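Local coordinates for protein diguanylate cyclase/phosphodiesterase (Caldicellulosiruptor saccharolyticus, PDB 3MTK) that is probably a cyclic di-GMP phosphodiesterase taken as a whole, this chain being its GGDEF domain, which carries a degenerate form of the signature motif, at residues N19-W24 with F81-D86; L39-V44 with R87-C92; E43-E48 with N122-A127; S67-D72 with S106-P111; G126-E131 with R142-A147. All coordinates share one frame; numbering follows the deposited sequence.

Contact 1. Residues N19-W24 with F81-D86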
# COMPACT_ATOMS: atom_id res chain seq x y z
N ASN A 19 0.94 -1.48 -13.14
CA ASN A 19 1.65 -1.02 -14.34
C ASN A 19 2.04 0.45 -14.15
O ASN A 19 3.17 0.86 -14.46
CB ASN A 19 0.77 -1.16 -15.58
CG ASN A 19 0.56 -2.61 -15.98
OD1 ASN A 19 1.47 -3.42 -15.88
ND2 ASN A 19 -0.64 -2.92 -16.46
N SER A 20 1.10 1.23 -13.64
CA SER A 20 1.33 2.64 -13.39
C SER A 20 2.41 2.78 -12.33
O SER A 20 3.24 3.69 -12.40
CB SER A 20 0.04 3.31 -12.93
OG SER A 20 -0.99 3.10 -13.89
N LEU A 21 2.41 1.89 -11.35
CA LEU A 21 3.42 1.92 -10.30
C LEU A 21 4.79 1.75 -10.93
O LEU A 21 5.76 2.41 -10.55
CB LEU A 21 3.21 0.79 -9.28
CG LEU A 21 4.36 0.56 -8.28
CD1 LEU A 21 4.60 1.84 -7.50
CD2 LEU A 21 4.04 -0.58 -7.33
N ILE A 22 4.88 0.84 -11.90
CA ILE A 22 6.14 0.58 -12.57
C ILE A 22 6.67 1.78 -13.37
O ILE A 22 7.84 2.15 -13.24
CB ILE A 22 6.01 -0.66 -13.46
CG1 ILE A 22 5.87 -1.90 -12.57
CG2 ILE A 22 7.21 -0.77 -14.39
CD1 ILE A 22 5.70 -3.20 -13.33
N ARG A 23 5.81 2.40 -14.19
CA ARG A 23 6.24 3.56 -14.95
C ARG A 23 6.79 4.60 -13.98
O ARG A 23 7.94 5.03 -14.11
CB ARG A 23 5.07 4.20 -15.72
CG ARG A 23 4.66 3.51 -17.00
CD ARG A 23 3.80 4.45 -17.86
NE ARG A 23 2.82 5.16 -17.04
CZ ARG A 23 1.99 6.10 -17.49
NH1 ARG A 23 2.02 6.45 -18.76
NH2 ARG A 23 1.14 6.68 -16.65
N TRP A 24 5.97 5.00 -13.02
CA TRP A 24 6.40 6.00 -12.05
C TRP A 24 7.64 5.58 -11.29
O TRP A 24 8.39 6.43 -10.83
CB TRP A 24 5.26 6.35 -11.09
CG TRP A 24 4.38 7.47 -11.61
CD1 TRP A 24 4.79 8.69 -12.09
CD2 TRP A 24 2.95 7.48 -11.66
NE1 TRP A 24 3.70 9.46 -12.43
CE2 TRP A 24 2.56 8.74 -12.18
CE3 TRP A 24 1.95 6.56 -11.32
CZ2 TRP A 24 1.21 9.10 -12.36
CZ3 TRP A 24 0.61 6.91 -11.50
CH2 TRP A 24 0.26 8.17 -12.01
N PHE A 81 -1.34 3.42 -5.02
CA PHE A 81 -1.74 2.48 -6.07
C PHE A 81 -2.39 1.22 -5.53
O PHE A 81 -2.18 0.84 -4.37
CB PHE A 81 -0.51 2.05 -6.88
CG PHE A 81 0.42 3.18 -7.22
CD1 PHE A 81 1.30 3.68 -6.26
CD2 PHE A 81 0.40 3.76 -8.48
CE1 PHE A 81 2.15 4.74 -6.56
CE2 PHE A 81 1.25 4.82 -8.79
CZ PHE A 81 2.12 5.31 -7.83
N LYS A 82 -3.19 0.58 -6.37
CA LYS A 82 -3.84 -0.68 -6.01
C LYS A 82 -3.17 -1.70 -6.91
O LYS A 82 -3.44 -1.75 -8.11
CB LYS A 82 -5.34 -0.64 -6.28
CG LYS A 82 -6.05 -1.95 -5.94
CD LYS A 82 -6.12 -2.19 -4.43
CE LYS A 82 -6.66 -3.57 -4.08
NZ LYS A 82 -7.94 -3.93 -4.76
N ILE A 83 -2.29 -2.53 -6.34
CA ILE A 83 -1.56 -3.50 -7.13
C ILE A 83 -1.93 -4.96 -6.96
O ILE A 83 -1.41 -5.83 -7.66
CB ILE A 83 -0.05 -3.35 -6.85
CG1 ILE A 83 0.23 -3.55 -5.36
CG2 ILE A 83 0.42 -1.96 -7.28
CD1 ILE A 83 1.68 -3.40 -5.00
N GLY A 84 -2.83 -5.25 -6.03
CA GLY A 84 -3.24 -6.62 -5.82
C GLY A 84 -4.62 -6.61 -5.19
O GLY A 84 -5.06 -5.57 -4.71
N PHE A 85 -5.29 -7.75 -5.22
CA PHE A 85 -6.63 -7.87 -4.65
C PHE A 85 -6.67 -7.29 -3.24
O PHE A 85 -7.61 -6.56 -2.88
CB PHE A 85 -7.03 -9.34 -4.61
CG PHE A 85 -8.03 -9.67 -3.55
CD1 PHE A 85 -9.34 -9.21 -3.64
CD2 PHE A 85 -7.65 -10.41 -2.43
CE1 PHE A 85 -10.27 -9.48 -2.64
CE2 PHE A 85 -8.57 -10.68 -1.42
CZ PHE A 85 -9.88 -10.22 -1.52
N ASP A 86 -5.65 -7.60 -2.44
CA ASP A 86 -5.57 -7.14 -1.05
C ASP A 86 -4.33 -6.31 -0.75
O ASP A 86 -3.93 -6.20 0.41
CB ASP A 86 -5.56 -8.35 -0.13
CG ASP A 86 -4.33 -9.22 -0.32
OD1 ASP A 86 -3.52 -8.89 -1.21
OD2 ASP A 86 -4.17 -10.22 0.42
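Trp-24 N donates to Ser-20 O at 3.1 Å, closing the helical turn that presents Leu-21 and Trp-24 to the ring of Phe-81. The fold is that of a GGDEF domain: helix 18-30 packs on strand 79-84, an outermost strand of the sheet and the first arm of the hairpin that carries the signature motif. No hydrogen bond joins the two segments. Leu-21 CD1 sits over one face of the Phe-81 ring, displaced toward the rim, in a CH-pi contact 4.1 Å from the centroid. The indole of Trp-24 lies obliquely beside the same ring, with planes at 57°; the closest carbon approach there is too short to be trusted. An alanine in place of Phe-81 would probably open a gap beneath Leu-21 CD1 and leave the indole without this aromatic neighbour. Farther along the strand, Ile-83 and Gly-84 both face Arg-87, a classic beta bulge. With CG1 between the backbone N and the carbonyl carbon (chi1 59°), Ile-83 puts CG2 beside the backbone N, where it touches Leu-21 CD2 at 3.9 Å.

Contact 2. Residues L39-V44 with R87-C92; sequences LIFLEV and RFAIIC
Ile-40 and Ile-90 form one antiparallel hydrogen-bonded pair, Leu-42 and Phe-88 the next, at the heart of the GGDEF-domain sheet. Each pair is closed by two backbone bonds; of the four, Leu-42 N to Phe-88 O (2.8 Å, 169° at the hydrogen) is the straightest.

The apolar contacts fall on both faces of the sheet. On the face that holds Ile-40, Leu-42, Phe-88 and Ile-90, Leu-42 CD1 meets Ile-90 CG1 at 3.9 Å, and Val-44 CG2 lies at the edge of the Phe-88 ring. Helices 56-74 and 97-108 cover this side. On the other face Leu-39 CD1 touches Ile-91 CD1 at 3.5 Å, and Ala-89 CB lies obliquely to the Phe-41 ring, 3.8 Å from CE1.

The polar pair on that second face is Arg-87 and Glu-43. Arg-87 CG stands anti to the backbone N (chi1 169°) and the chain runs on extended, which carries CD over one face of the Phe-41 ring. NH2 then reaches Glu-43 OE1 at 3.4 Å, a weak bond within a salt bridge, while NH1 is paired with Asp-145 and Glu-43 OE2 with Lys-152. Arg-87 is the fourth residue of Gly-Phe-Asp-Arg-Phe, the local version of the GGDEF motif, where active cyclases carry a glutamate. An arginine there, paired with Asp-145 and more weakly with Glu-43, is consistent with a domain that has lost cyclase activity.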
# COMPACT_ATOMS: atom_id res chain seq x y z
N LEU A 39 9.19 3.29 -1.18
CA LEU A 39 8.14 2.50 -1.80
C LEU A 39 7.57 1.75 -0.60
O LEU A 39 8.34 1.20 0.20
CB LEU A 39 8.71 1.50 -2.80
CG LEU A 39 7.67 0.58 -3.43
CD1 LEU A 39 6.64 1.40 -4.18
CD2 LEU A 39 8.34 -0.40 -4.37
N ILE A 40 6.26 1.74 -0.46
CA ILE A 40 5.61 1.06 0.66
C ILE A 40 4.52 0.13 0.16
O ILE A 40 3.70 0.51 -0.69
CB ILE A 40 4.99 2.07 1.65
CG1 ILE A 40 6.07 3.03 2.15
CG2 ILE A 40 4.41 1.33 2.85
CD1 ILE A 40 5.51 4.26 2.79
N PHE A 41 4.52 -1.08 0.70
CA PHE A 41 3.54 -2.10 0.37
C PHE A 41 2.63 -2.35 1.57
O PHE A 41 3.10 -2.71 2.65
CB PHE A 41 4.26 -3.41 -0.01
CG PHE A 41 4.58 -3.54 -1.48
CD1 PHE A 41 4.40 -2.48 -2.36
CD2 PHE A 41 5.09 -4.74 -1.98
CE1 PHE A 41 4.73 -2.60 -3.72
CE2 PHE A 41 5.41 -4.88 -3.34
CZ PHE A 41 5.23 -3.80 -4.22
N LEU A 42 1.33 -2.15 1.40
CA LEU A 42 0.39 -2.39 2.49
C LEU A 42 -0.51 -3.55 2.11
O LEU A 42 -1.12 -3.56 1.03
CB LEU A 42 -0.51 -1.18 2.78
CG LEU A 42 0.02 0.14 3.32
CD1 LEU A 42 0.60 0.99 2.17
CD2 LEU A 42 -1.14 0.88 3.95
N GLU A 43 -0.62 -4.52 3.01
CA GLU A 43 -1.47 -5.66 2.74
C GLU A 43 -2.64 -5.71 3.72
O GLU A 43 -2.46 -5.60 4.94
CB GLU A 43 -0.66 -6.96 2.83
CG GLU A 43 -1.46 -8.20 2.48
CD GLU A 43 -0.63 -9.47 2.46
OE1 GLU A 43 0.57 -9.37 2.16
OE2 GLU A 43 -1.19 -10.55 2.72
N VAL A 44 -3.85 -5.87 3.19
CA VAL A 44 -5.04 -5.97 4.03
C VAL A 44 -5.13 -7.43 4.45
O VAL A 44 -5.28 -8.31 3.61
CB VAL A 44 -6.31 -5.60 3.24
CG1 VAL A 44 -7.47 -5.47 4.18
CG2 VAL A 44 -6.09 -4.30 2.48
N ARG A 87 -3.73 -5.70 -1.77
CA ARG A 87 -2.51 -4.96 -1.53
C ARG A 87 -2.43 -3.61 -2.19
O ARG A 87 -2.79 -3.46 -3.35
CB ARG A 87 -1.32 -5.82 -1.94
CG ARG A 87 0.01 -5.08 -1.99
CD ARG A 87 1.11 -6.01 -2.44
NE ARG A 87 1.21 -7.20 -1.59
CZ ARG A 87 2.22 -8.07 -1.64
NH1 ARG A 87 3.21 -7.87 -2.50
NH2 ARG A 87 2.24 -9.12 -0.83
N PHE A 88 -1.92 -2.63 -1.45
CA PHE A 88 -1.76 -1.26 -1.95
C PHE A 88 -0.29 -0.90 -1.92
O PHE A 88 0.50 -1.53 -1.21
CB PHE A 88 -2.53 -0.27 -1.07
CG PHE A 88 -4.02 -0.39 -1.15
CD1 PHE A 88 -4.75 0.39 -2.04
CD2 PHE A 88 -4.71 -1.24 -0.29
CE1 PHE A 88 -6.16 0.33 -2.07
CE2 PHE A 88 -6.10 -1.31 -0.31
CZ PHE A 88 -6.83 -0.51 -1.21
N ALA A 89 0.06 0.13 -2.69
CA ALA A 89 1.44 0.63 -2.77
C ALA A 89 1.49 2.15 -2.68
O ALA A 89 0.59 2.84 -3.17
CB ALA A 89 2.10 0.17 -4.07
N ILE A 90 2.53 2.68 -2.06
CA ILE A 90 2.68 4.12 -1.94
C ILE A 90 4.09 4.55 -2.30
O ILE A 90 5.06 3.85 -2.01
CB ILE A 90 2.42 4.62 -0.50
CG1 ILE A 90 1.05 4.16 0.00
CG2 ILE A 90 2.52 6.15 -0.48
CD1 ILE A 90 -0.12 4.80 -0.70
N ILE A 91 4.19 5.69 -2.97
CA ILE A 91 5.48 6.27 -3.31
C ILE A 91 5.46 7.50 -2.43
O ILE A 91 4.54 8.31 -2.54
CB ILE A 91 5.56 6.77 -4.75
CG1 ILE A 91 5.28 5.64 -5.74
CG2 ILE A 91 6.93 7.39 -4.98
CD1 ILE A 91 6.29 4.54 -5.72
N CYS A 92 6.43 7.65 -1.55
CA CYS A 92 6.44 8.83 -0.69
C CYS A 92 7.82 9.32 -0.31
O CYS A 92 8.74 8.53 -0.08
CB CYS A 92 5.66 8.56 0.59
SG CYS A 92 6.56 7.55 1.76

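Contact 3. Residues E43-E48 with N122-A127; sequences EVRDLE and NFNIGA
Arg-45 N donates to Asn-122 O at 2.7 Å from well above the carbonyl plane, 37° out of it. Two residues back, Glu-43 N gives a straight bond to Asn-124 O (2.9 Å, 170° at the hydrogen), whereas the return bond, Asn-124 N to Glu-43 O, is weak at 3.2 Å. Glu-43 O also receives a CA-H...O contact from Phe-123 CA at 3.1 Å. Side chains continue the join. Val-44 and Phe-123 run side by side and point the same way, CG2 to CE2, while Arg-45 CB rests against Asn-122 CB at 3.9 Å. Arg-45 CG packs on Phe-123 CA, and beyond it the chain bends at chi2 (-54°) and again at chi3.

One water forms the next shell, donating to Arg-45 O at 2.9 Å and accepting from Asn-122 N at 2.7 Å. Farther out, Leu-105 and Leu-108 of helix 97-108 and Ile-66 of helix 56-74 pack on Phe-123, and Leu-156 touches both Arg-45 and Asn-122. Here neighbouring antiparallel strands of the GGDEF-domain sheet part, the chain of Arg-45 turning off into helix 47-54. Beyond Glu-43 the backbone join narrows to one direct bond and one water bridge, so solvent takes over part of the pairing where the strands diverge.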
# COMPACT_ATOMS: atom_id res chain seq x y z
N GLU A 43 -0.62 -4.52 3.01
CA GLU A 43 -1.47 -5.66 2.74
C GLU A 43 -2.64 -5.71 3.72
O GLU A 43 -2.46 -5.60 4.94
CB GLU A 43 -0.66 -6.96 2.83
CG GLU A 43 -1.46 -8.20 2.48
CD GLU A 43 -0.63 -9.47 2.46
OE1 GLU A 43 0.57 -9.37 2.16
OE2 GLU A 43 -1.19 -10.55 2.72
N VAL A 44 -3.85 -5.87 3.19
CA VAL A 44 -5.04 -5.97 4.03
C VAL A 44 -5.13 -7.43 4.45
O VAL A 44 -5.28 -8.31 3.61
CB VAL A 44 -6.31 -5.60 3.24
CG1 VAL A 44 -7.47 -5.47 4.18
CG2 VAL A 44 -6.09 -4.30 2.48
N ARG A 45 -5.03 -7.70 5.75
CA ARG A 45 -5.06 -9.09 6.21
C ARG A 45 -6.43 -9.77 6.22
O ARG A 45 -7.47 -9.12 6.38
CB ARG A 45 -4.45 -9.20 7.61
CG ARG A 45 -3.02 -8.66 7.73
CD ARG A 45 -2.10 -9.28 6.70
NE ARG A 45 -2.13 -10.74 6.75
CZ ARG A 45 -1.50 -11.48 7.66
NH1 ARG A 45 -0.78 -10.90 8.62
NH2 ARG A 45 -1.59 -12.80 7.63
N ASP A 46 -6.41 -11.08 6.03
CA ASP A 46 -7.60 -11.92 6.05
C ASP A 46 -8.82 -11.41 5.31
O ASP A 46 -9.95 -11.55 5.76
CB ASP A 46 -7.95 -12.22 7.50
CG ASP A 46 -6.74 -12.72 8.27
OD1 ASP A 46 -6.15 -13.75 7.86
OD2 ASP A 46 -6.37 -12.08 9.29
N LEU A 47 -8.57 -10.83 4.13
CA LEU A 47 -9.62 -10.29 3.28
C LEU A 47 -10.53 -11.41 2.74
O LEU A 47 -11.69 -11.16 2.42
CB LEU A 47 -8.97 -9.51 2.13
CG LEU A 47 -9.71 -8.42 1.37
CD1 LEU A 47 -10.26 -7.38 2.30
CD2 LEU A 47 -8.73 -7.78 0.40
N GLU A 48 -10.01 -12.64 2.65
CA GLU A 48 -10.81 -13.77 2.17
C GLU A 48 -11.85 -14.16 3.19
O GLU A 48 -13.01 -14.40 2.86
CB GLU A 48 -9.93 -15.01 1.88
CG GLU A 48 -8.94 -14.86 0.72
CD GLU A 48 -8.27 -16.18 0.33
OE1 GLU A 48 -7.79 -16.91 1.24
OE2 GLU A 48 -8.21 -16.49 -0.89
N ASN A 122 -7.06 -5.78 9.78
CA ASN A 122 -5.65 -5.76 10.12
C ASN A 122 -4.84 -5.58 8.87
O ASN A 122 -5.31 -5.86 7.77
CB ASN A 122 -5.27 -7.06 10.80
CG ASN A 122 -5.80 -7.14 12.20
OD1 ASN A 122 -6.06 -8.22 12.73
ND2 ASN A 122 -5.95 -5.97 12.83
N PHE A 123 -3.61 -5.10 9.04
CA PHE A 123 -2.71 -4.85 7.92
C PHE A 123 -1.29 -5.26 8.28
O PHE A 123 -1.00 -5.69 9.39
CB PHE A 123 -2.67 -3.35 7.57
CG PHE A 123 -4.02 -2.73 7.29
CD1 PHE A 123 -4.89 -2.42 8.32
CD2 PHE A 123 -4.40 -2.44 5.99
CE1 PHE A 123 -6.13 -1.83 8.07
CE2 PHE A 123 -5.63 -1.84 5.73
CZ PHE A 123 -6.50 -1.54 6.77
N ASN A 124 -0.41 -5.10 7.29
CA ASN A 124 1.02 -5.33 7.43
C ASN A 124 1.65 -4.43 6.39
O ASN A 124 1.06 -4.18 5.32
CB ASN A 124 1.37 -6.80 7.21
CG ASN A 124 1.46 -7.57 8.53
OD1 ASN A 124 2.35 -7.31 9.36
ND2 ASN A 124 0.53 -8.49 8.73
N ILE A 125 2.83 -3.92 6.70
CA ILE A 125 3.50 -3.00 5.80
C ILE A 125 4.96 -3.32 5.54
O ILE A 125 5.73 -3.57 6.47
CB ILE A 125 3.38 -1.56 6.34
CG1 ILE A 125 1.96 -1.06 6.11
CG2 ILE A 125 4.39 -0.66 5.67
CD1 ILE A 125 1.69 0.34 6.68
N GLY A 126 5.32 -3.33 4.26
CA GLY A 126 6.68 -3.58 3.86
C GLY A 126 7.12 -2.33 3.12
O GLY A 126 6.41 -1.86 2.22
N ALA A 127 8.27 -1.77 3.48
CA ALA A 127 8.74 -0.55 2.82
C ALA A 127 10.20 -0.65 2.37
O ALA A 127 10.98 -1.41 2.93
CB ALA A 127 8.55 0.64 3.74
O HOH W 1 -8.01 -8.25 9.06

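Contact 4. Residues S67-D72 with S106-P111; sequences SKRIKD and SQLLLP
Arg-69 NH1 is shared between two backbone oxygens, Leu-110 O at 2.6 Å and Gln-107 O at 2.9 Å, while NH2 gives a nearly straight bond to Pro-111 O at 2.9 Å (172° at the hydrogen). The side chain gets there by leaving helix 56-74 extended, CG anti to the backbone N (chi1 -173°), and then bending once, at chi3, which sets NE. Pro-111 O lies in the guanidinium plane; the two oxygens that share NH1 are tilted out of it. NH1 approaches Leu-110 O from above its carbonyl plane, 50° out of it. Gln-107 O has a second donor in Leu-110 N, inside the turn at the C-terminal end of helix 97-108.

An apolar patch lies alongside: Leu-108 CD2 touches Ile-70 CG1 at 3.9 Å and Arg-69 CD at 4.1 Å. Tyr-112, next in the chain, makes a cation-pi contact with Arg-69. An alanine at Arg-69 would probably leave Leu-110 O and Pro-111 O without these donors and the turn less firmly tied to helix 56-74. One side chain thus ties helix 56-74 of the GGDEF domain to the C-terminal end of helix 97-108 and the residues after it, its positive charge set among carbonyls that would probably stabilise it electrostatically.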
# COMPACT_ATOMS: atom_id res chain seq x y z
N SER A 67 -9.00 2.32 0.29
CA SER A 67 -8.23 3.08 -0.68
C SER A 67 -8.32 4.58 -0.42
O SER A 67 -7.31 5.29 -0.50
CB SER A 67 -8.71 2.80 -2.11
OG SER A 67 -10.02 3.30 -2.32
N LYS A 68 -9.51 5.07 -0.11
CA LYS A 68 -9.68 6.49 0.14
C LYS A 68 -8.92 6.96 1.38
O LYS A 68 -8.30 8.03 1.37
CB LYS A 68 -11.16 6.84 0.23
CG LYS A 68 -11.86 6.61 -1.11
CD LYS A 68 -13.32 7.03 -1.11
CE LYS A 68 -13.98 6.70 -2.45
NZ LYS A 68 -15.45 6.93 -2.41
N ARG A 69 -8.95 6.16 2.43
CA ARG A 69 -8.23 6.53 3.64
C ARG A 69 -6.73 6.58 3.32
O ARG A 69 -6.02 7.51 3.70
CB ARG A 69 -8.52 5.53 4.76
CG ARG A 69 -7.96 5.90 6.10
CD ARG A 69 -8.49 5.00 7.25
NE ARG A 69 -9.95 5.04 7.38
CZ ARG A 69 -10.63 4.41 8.35
NH1 ARG A 69 -9.97 3.70 9.26
NH2 ARG A 69 -11.95 4.49 8.40
N ILE A 70 -6.24 5.57 2.60
CA ILE A 70 -4.83 5.53 2.24
C ILE A 70 -4.55 6.78 1.41
O ILE A 70 -3.61 7.52 1.67
CB ILE A 70 -4.51 4.28 1.37
CG1 ILE A 70 -4.77 3.00 2.17
CG2 ILE A 70 -3.08 4.33 0.90
CD1 ILE A 70 -4.39 1.73 1.42
N LYS A 71 -5.39 7.00 0.41
CA LYS A 71 -5.23 8.16 -0.45
C LYS A 71 -5.24 9.43 0.41
O LYS A 71 -4.48 10.36 0.15
CB LYS A 71 -6.38 8.17 -1.47
CG LYS A 71 -6.31 9.25 -2.52
CD LYS A 71 -6.75 8.74 -3.89
CE LYS A 71 -8.14 8.09 -3.89
NZ LYS A 71 -9.25 9.04 -3.60
N ASP A 72 -6.06 9.44 1.45
CA ASP A 72 -6.17 10.61 2.32
C ASP A 72 -4.95 10.90 3.20
O ASP A 72 -4.40 12.00 3.15
CB ASP A 72 -7.43 10.50 3.19
CG ASP A 72 -7.67 11.75 4.03
OD1 ASP A 72 -7.23 11.80 5.21
OD2 ASP A 72 -8.30 12.69 3.51
N SER A 106 -1.95 3.45 12.36
CA SER A 106 -2.84 3.74 13.48
C SER A 106 -4.21 4.17 12.95
O SER A 106 -5.24 3.82 13.52
CB SER A 106 -2.27 4.85 14.35
OG SER A 106 -2.33 6.09 13.69
N GLN A 107 -4.20 4.93 11.86
CA GLN A 107 -5.43 5.39 11.25
C GLN A 107 -6.14 4.29 10.47
O GLN A 107 -7.38 4.17 10.51
CB GLN A 107 -5.13 6.59 10.35
CG GLN A 107 -4.57 7.76 11.15
CD GLN A 107 -4.09 8.89 10.26
OE1 GLN A 107 -4.87 9.51 9.55
NE2 GLN A 107 -2.79 9.16 10.31
N LEU A 108 -5.37 3.48 9.74
CA LEU A 108 -5.95 2.39 8.97
C LEU A 108 -6.62 1.40 9.92
O LEU A 108 -7.60 0.75 9.57
CB LEU A 108 -4.88 1.68 8.16
CG LEU A 108 -4.51 2.35 6.83
CD1 LEU A 108 -3.34 1.60 6.20
CD2 LEU A 108 -5.72 2.35 5.90
N LEU A 109 -6.08 1.30 11.13
CA LEU A 109 -6.58 0.41 12.15
C LEU A 109 -7.92 0.88 12.69
O LEU A 109 -8.61 0.14 13.38
CB LEU A 109 -5.56 0.30 13.28
CG LEU A 109 -4.71 -0.96 13.36
CD1 LEU A 109 -4.60 -1.64 12.01
CD2 LEU A 109 -3.36 -0.60 13.92
N LEU A 110 -8.28 2.12 12.36
CA LEU A 110 -9.55 2.70 12.81
C LEU A 110 -10.72 2.05 12.06
O LEU A 110 -10.61 1.74 10.87
CB LEU A 110 -9.56 4.22 12.58
CG LEU A 110 -9.29 5.12 13.79
CD1 LEU A 110 -8.08 4.64 14.54
CD2 LEU A 110 -9.11 6.54 13.33
N PRO A 111 -11.85 1.84 12.74
CA PRO A 111 -13.03 1.21 12.16
C PRO A 111 -13.50 1.82 10.84
O PRO A 111 -13.18 2.97 10.52
CB PRO A 111 -14.09 1.36 13.26
CG PRO A 111 -13.26 1.42 14.52
CD PRO A 111 -12.12 2.30 14.12

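Contact 5. Residues G126-E131 with R142-A147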
# COMPACT_ATOMS: atom_id res chain seq x y z
N GLY A 126 5.32 -3.33 4.26
CA GLY A 126 6.68 -3.58 3.86
C GLY A 126 7.12 -2.33 3.12
O GLY A 126 6.41 -1.86 2.22
N ALA A 127 8.27 -1.77 3.48
CA ALA A 127 8.74 -0.55 2.82
C ALA A 127 10.20 -0.65 2.37
O ALA A 127 10.98 -1.41 2.93
CB ALA A 127 8.55 0.64 3.74
N ALA A 128 10.56 0.14 1.37
CA ALA A 128 11.93 0.12 0.87
C ALA A 128 12.41 1.47 0.32
O ALA A 128 11.71 2.13 -0.44
CB ALA A 128 12.08 -0.96 -0.18
N GLN A 129 13.62 1.85 0.72
CA GLN A 129 14.26 3.09 0.27
C GLN A 129 14.43 3.04 -1.24
O GLN A 129 15.17 2.19 -1.76
CB GLN A 129 15.63 3.22 0.93
CG GLN A 129 16.39 4.50 0.62
CD GLN A 129 16.20 5.55 1.69
OE1 GLN A 129 16.40 5.29 2.88
NE2 GLN A 129 15.82 6.76 1.28
N ILE A 130 13.76 3.94 -1.96
CA ILE A 130 13.89 3.98 -3.42
C ILE A 130 15.32 4.38 -3.79
O ILE A 130 15.86 5.35 -3.26
CB ILE A 130 12.95 5.02 -4.06
CG1 ILE A 130 11.51 4.50 -4.04
CG2 ILE A 130 13.41 5.33 -5.48
CD1 ILE A 130 10.52 5.42 -4.72
N GLU A 131 15.93 3.62 -4.69
CA GLU A 131 17.29 3.90 -5.12
C GLU A 131 17.74 2.89 -6.18
O GLU A 131 17.21 1.78 -6.25
CB GLU A 131 18.23 3.83 -3.91
CG GLU A 131 19.60 4.42 -4.13
CD GLU A 131 20.48 4.30 -2.90
OE1 GLU A 131 21.58 4.88 -2.89
OE2 GLU A 131 20.05 3.61 -1.94
N ARG A 142 10.37 -6.15 -5.55
CA ARG A 142 10.73 -7.42 -4.95
C ARG A 142 11.18 -7.14 -3.53
O ARG A 142 10.75 -7.80 -2.59
CB ARG A 142 11.86 -8.08 -5.73
CG ARG A 142 11.44 -8.61 -7.08
CD ARG A 142 12.61 -9.19 -7.84
NE ARG A 142 12.14 -10.04 -8.93
CZ ARG A 142 12.93 -10.57 -9.86
NH1 ARG A 142 14.23 -10.34 -9.83
NH2 ARG A 142 12.41 -11.34 -10.81
N ARG A 143 12.02 -6.12 -3.36
CA ARG A 143 12.50 -5.79 -2.04
C ARG A 143 11.39 -5.45 -1.05
O ARG A 143 11.46 -5.80 0.12
CB ARG A 143 13.47 -4.62 -2.10
CG ARG A 143 14.17 -4.39 -0.79
CD ARG A 143 15.23 -3.35 -0.97
NE ARG A 143 16.09 -3.70 -2.10
CZ ARG A 143 16.88 -2.83 -2.70
NH1 ARG A 143 16.91 -1.56 -2.29
NH2 ARG A 143 17.64 -3.21 -3.72
N CYS A 144 10.36 -4.75 -1.53
CA CYS A 144 9.24 -4.39 -0.68
C CYS A 144 8.49 -5.64 -0.30
O CYS A 144 8.07 -5.81 0.84
CB CYS A 144 8.29 -3.46 -1.41
SG CYS A 144 8.39 -1.79 -0.81
N ASP A 145 8.34 -6.51 -1.28
CA ASP A 145 7.64 -7.75 -1.08
C ASP A 145 8.28 -8.54 0.06
O ASP A 145 7.57 -9.08 0.91
CB ASP A 145 7.67 -8.57 -2.38
CG ASP A 145 6.77 -9.78 -2.32
OD1 ASP A 145 5.54 -9.58 -2.20
OD2 ASP A 145 7.28 -10.91 -2.38
N LEU A 146 9.61 -8.59 0.08
CA LEU A 146 10.33 -9.34 1.12
C LEU A 146 10.04 -8.75 2.50
O LEU A 146 9.80 -9.48 3.46
CB LEU A 146 11.84 -9.31 0.86
CG LEU A 146 12.64 -10.61 0.91
CD1 LEU A 146 14.13 -10.28 0.77
CD2 LEU A 146 12.40 -11.37 2.22
N ALA A 147 10.07 -7.43 2.58
CA ALA A 147 9.80 -6.73 3.83
C ALA A 147 8.40 -7.07 4.34
O ALA A 147 8.19 -7.27 5.54
CB ALA A 147 9.93 -5.23 3.61
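Arg-143 reaches across Ala-128 with the apolar part of its chain. Its CB is 4.4 Å from Ala-128 CB; CG, anti to the backbone N (chi1 -170°), closes to 4.1 Å of the same methyl, and CD to 4.0 Å. At chi3 the chain bends, and the tip arrives obliquely near the backbone of Gln-129, with NH1 4.2 Å from Gln-129 O, too far for a hydrogen bond. Phe-162 and Ile-166 also touch the arginine from outside the two segments.

Helix 137-154 links strand 123-129 to strand 159-163, its parallel neighbour, making a beta-alpha-beta crossover of the GGDEF domain. The local helix and strand axes come within 6.0 Å and run at 140° to each other. Small residues permit so close an approach. Cys-144 SG nestles against the strand backbone, equidistant at 3.6 Å from Gly-126 O and Ala-128 N, and Leu-39 and Phe-41 of the adjoining strand pack on the same cysteine. A turn further along, Ala-147 CB rests on Gly-126 CA at 3.7 Å. Gly-126 has no side chain; a CB there would probably collide with Cys-144 O, 2.7 Å from where that carbon would stand.

How the contacts relate
Contact 2 is the hub, its centre about 2 Å from that of the chain. Contact 1 adds strand 79-84 on one flank, Phe-81 N reaching Ala-89 O at 2.7 Å; contacts 3 and 5 add strand 123-129 on the other, Leu-39 O meeting Ala-128 N at 2.7 Å. Helices of contacts 1 and 5 cover the face with Leu-39 and Phe-41; those of contact 4 cover the opposite face, where Leu-108 packs on Leu-42 and Ile-70 on Phe-88. Contacts 4 and 5 are about 21 Å apart between centres. Contacts 1, 2 and 3 converge on the degenerate GGDEF hairpin, where Asp-86 O accepts from Val-44 N at 2.8 Å.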